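Local coordinates for divalent-cation tolerance protein CutA (Thermotoga maritima, PDB 1VHF) that is probably involved in resistance toward heavy metals, as a trimeric, copper-binding member of the CutA family, at residues R27-F32 with A55-T60. Sequence-based numbering, arbitrary orientation.
Sequences RLIACF and AIFKTT
Cys31 and Lys58 form an antiparallel hydrogen-bonded pair and Phe32 and Phe57 the non-hydrogen-bonded pair beside it, with the two backbones running 145° apart. Lys58 is gripped through both its backbone groups: its N donates to Cys31 O at 2.9 Å, and its O accepts Ala30 N at 2.8 Å in a nearly straight bond. Within the ladder, Phe32 CA lies 3.2 Å from Ile56 O, a CA-H...O contact. One step further back, at Leu28, a side chain takes over. Thr59 OG1, anti to its own backbone N (chi1 -167°), reaches the turn and donates to Leu28 O at 2.7 Å, approaching from a position tilted 30° out of the carbonyl plane. On the sheet face that carries Phe32 and Phe57, Phe57 CD1 meets two aliphatic groups obliquely, Phe32 CB at 3.6 Å and the Ile29 CD1 tip at 3.7 Å. The Phe32 ring itself leads away from the strand toward Leu17 of helix 13-25, while Leu23 of that helix packs on both Ile29 and Phe57. On the other face, Cys31 and Lys58 lie side by side near Tyr94 of helix 92-101. The contact thus closes the open end of the 31-43/46-60 beta hairpin, where the chain leaves helix 13-25 through a Schellman motif at Arg27 and enters the strand outermost in the sheet of this chain, in the ferredoxin-like alpha/beta fold of CutA, related to GlnB.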
loop_
_atom_site.group_PDB
_atom_site.type_symbol
_atom_site.label_atom_id
_atom_site.label_comp_id
_atom_site.label_asym_id
_atom_site.label_seq_id
_atom_site.Cartn_x
_atom_site.Cartn_y
_atom_site.Cartn_z
ATOM N N ARG A 27 -3.024 -8.456 10.289
ATOM C CA ARG A 27 -1.949 -9.341 9.878
ATOM C C ARG A 27 -2.036 -9.640 8.398
ATOM O O ARG A 27 -1.619 -10.700 7.903
ATOM C CB ARG A 27 -1.879 -10.593 10.767
ATOM C CG ARG A 27 -1.670 -10.224 12.248
ATOM C CD ARG A 27 -1.201 -11.457 13.036
ATOM N NE ARG A 27 -1.216 -11.176 14.481
ATOM C CZ ARG A 27 -0.312 -10.489 15.154
ATOM N NH1 ARG A 27 0.749 -9.973 14.575
ATOM N NH2 ARG A 27 -0.474 -10.304 16.473
ATOM N N LEU A 28 -2.415 -8.586 7.635
ATOM C CA LEU A 28 -2.539 -8.701 6.194
ATOM C C LEU A 28 -1.244 -8.316 5.488
ATOM O O LEU A 28 -1.060 -8.656 4.317
ATOM C CB LEU A 28 -3.688 -7.888 5.612
ATOM C CG LEU A 28 -5.082 -8.403 6.012
ATOM C CD1 LEU A 28 -6.137 -7.440 5.494
ATOM C CD2 LEU A 28 -5.337 -9.792 5.458
ATOM N N ILE A 29 -0.423 -7.541 6.175
ATOM C CA ILE A 29 0.859 -7.082 5.671
ATOM C C ILE A 29 1.900 -7.279 6.782
ATOM O O ILE A 29 1.584 -7.375 7.966
ATOM C CB ILE A 29 0.886 -5.589 5.273
ATOM C CG1 ILE A 29 0.655 -4.672 6.488
ATOM C CG2 ILE A 29 -0.161 -5.274 4.195
ATOM C CD1 ILE A 29 0.777 -3.190 6.155
ATOM N N ALA A 30 3.172 -7.376 6.348
ATOM C CA ALA A 30 4.275 -7.513 7.283
ATOM C C ALA A 30 4.777 -6.141 7.730
ATOM O O ALA A 30 5.309 -5.968 8.808
ATOM C CB ALA A 30 5.420 -8.286 6.625
ATOM N N CYS A 31 4.668 -5.150 6.809
ATOM C CA CYS A 31 5.099 -3.806 7.153
ATOM C C CYS A 31 4.701 -2.842 6.033
ATOM O O CYS A 31 4.267 -3.310 4.980
ATOM C CB CYS A 31 6.623 -3.775 7.287
ATOM S SG CYS A 31 7.513 -4.530 5.944
ATOM N N PHE A 32 4.845 -1.565 6.312
ATOM C CA PHE A 32 4.591 -0.586 5.269
ATOM C C PHE A 32 5.696 0.464 5.350
ATOM O O PHE A 32 6.300 0.686 6.404
ATOM C CB PHE A 32 3.216 0.101 5.408
ATOM C CG PHE A 32 3.069 1.001 6.591
ATOM C CD1 PHE A 32 3.503 2.317 6.564
ATOM C CD2 PHE A 32 2.457 0.536 7.770
ATOM C CE1 PHE A 32 3.386 3.153 7.665
ATOM C CE2 PHE A 32 2.329 1.369 8.850
ATOM C CZ PHE A 32 2.797 2.678 8.845
ATOM N N ALA A 55 2.327 4.924 -0.186
ATOM C CA ALA A 55 2.784 3.871 0.704
ATOM C C ALA A 55 2.946 2.593 -0.097
ATOM O O ALA A 55 2.268 2.307 -1.071
ATOM C CB ALA A 55 1.780 3.628 1.824
ATOM N N ILE A 56 3.943 1.835 0.371
ATOM C CA ILE A 56 4.219 0.502 -0.163
ATOM C C ILE A 56 3.917 -0.455 1.013
ATOM O O ILE A 56 4.461 -0.282 2.109
ATOM C CB ILE A 56 5.579 0.220 -0.744
ATOM C CG1 ILE A 56 6.782 0.563 0.102
ATOM C CG2 ILE A 56 5.697 0.896 -2.146
ATOM C CD1 ILE A 56 8.025 -0.269 -0.215
ATOM N N PHE A 57 3.114 -1.434 0.722
ATOM C CA PHE A 57 2.676 -2.450 1.718
ATOM C C PHE A 57 3.336 -3.769 1.322
ATOM O O PHE A 57 3.127 -4.201 0.178
ATOM C CB PHE A 57 1.154 -2.577 1.658
ATOM C CG PHE A 57 0.446 -1.299 1.998
ATOM C CD1 PHE A 57 0.438 -0.814 3.287
ATOM C CD2 PHE A 57 -0.206 -0.582 1.001
ATOM C CE1 PHE A 57 -0.244 0.349 3.627
ATOM C CE2 PHE A 57 -0.891 0.579 1.322
ATOM C CZ PHE A 57 -0.901 1.045 2.624
ATOM N N LYS A 58 4.135 -4.323 2.213
ATOM C CA LYS A 58 4.834 -5.577 1.868
ATOM C C LYS A 58 4.096 -6.770 2.437
ATOM O O LYS A 58 3.725 -6.793 3.619
ATOM C CB LYS A 58 6.270 -5.550 2.469
ATOM C CG LYS A 58 7.103 -4.501 1.704
ATOM C CD LYS A 58 8.390 -4.150 2.426
ATOM C CE LYS A 58 8.154 -2.846 3.198
ATOM N NZ LYS A 58 8.895 -2.838 4.471
ATOM N N THR A 59 3.809 -7.752 1.551
ATOM C CA THR A 59 3.123 -8.941 2.053
ATOM C C THR A 59 3.462 -10.113 1.128
ATOM O O THR A 59 4.378 -9.988 0.324
ATOM C CB THR A 59 1.619 -8.676 2.181
ATOM O OG1 THR A 59 1.028 -9.731 2.955
ATOM C CG2 THR A 59 0.917 -8.591 0.827
ATOM N N THR A 60 2.769 -11.232 1.349
ATOM C CA THR A 60 3.033 -12.392 0.481
ATOM C C THR A 60 2.017 -12.463 -0.618
ATOM O O THR A 60 0.924 -11.912 -0.570
ATOM C CB THR A 60 3.007 -13.671 1.350
ATOM O OG1 THR A 60 1.687 -13.848 1.872
ATOM C CG2 THR A 60 4.058 -13.620 2.439
#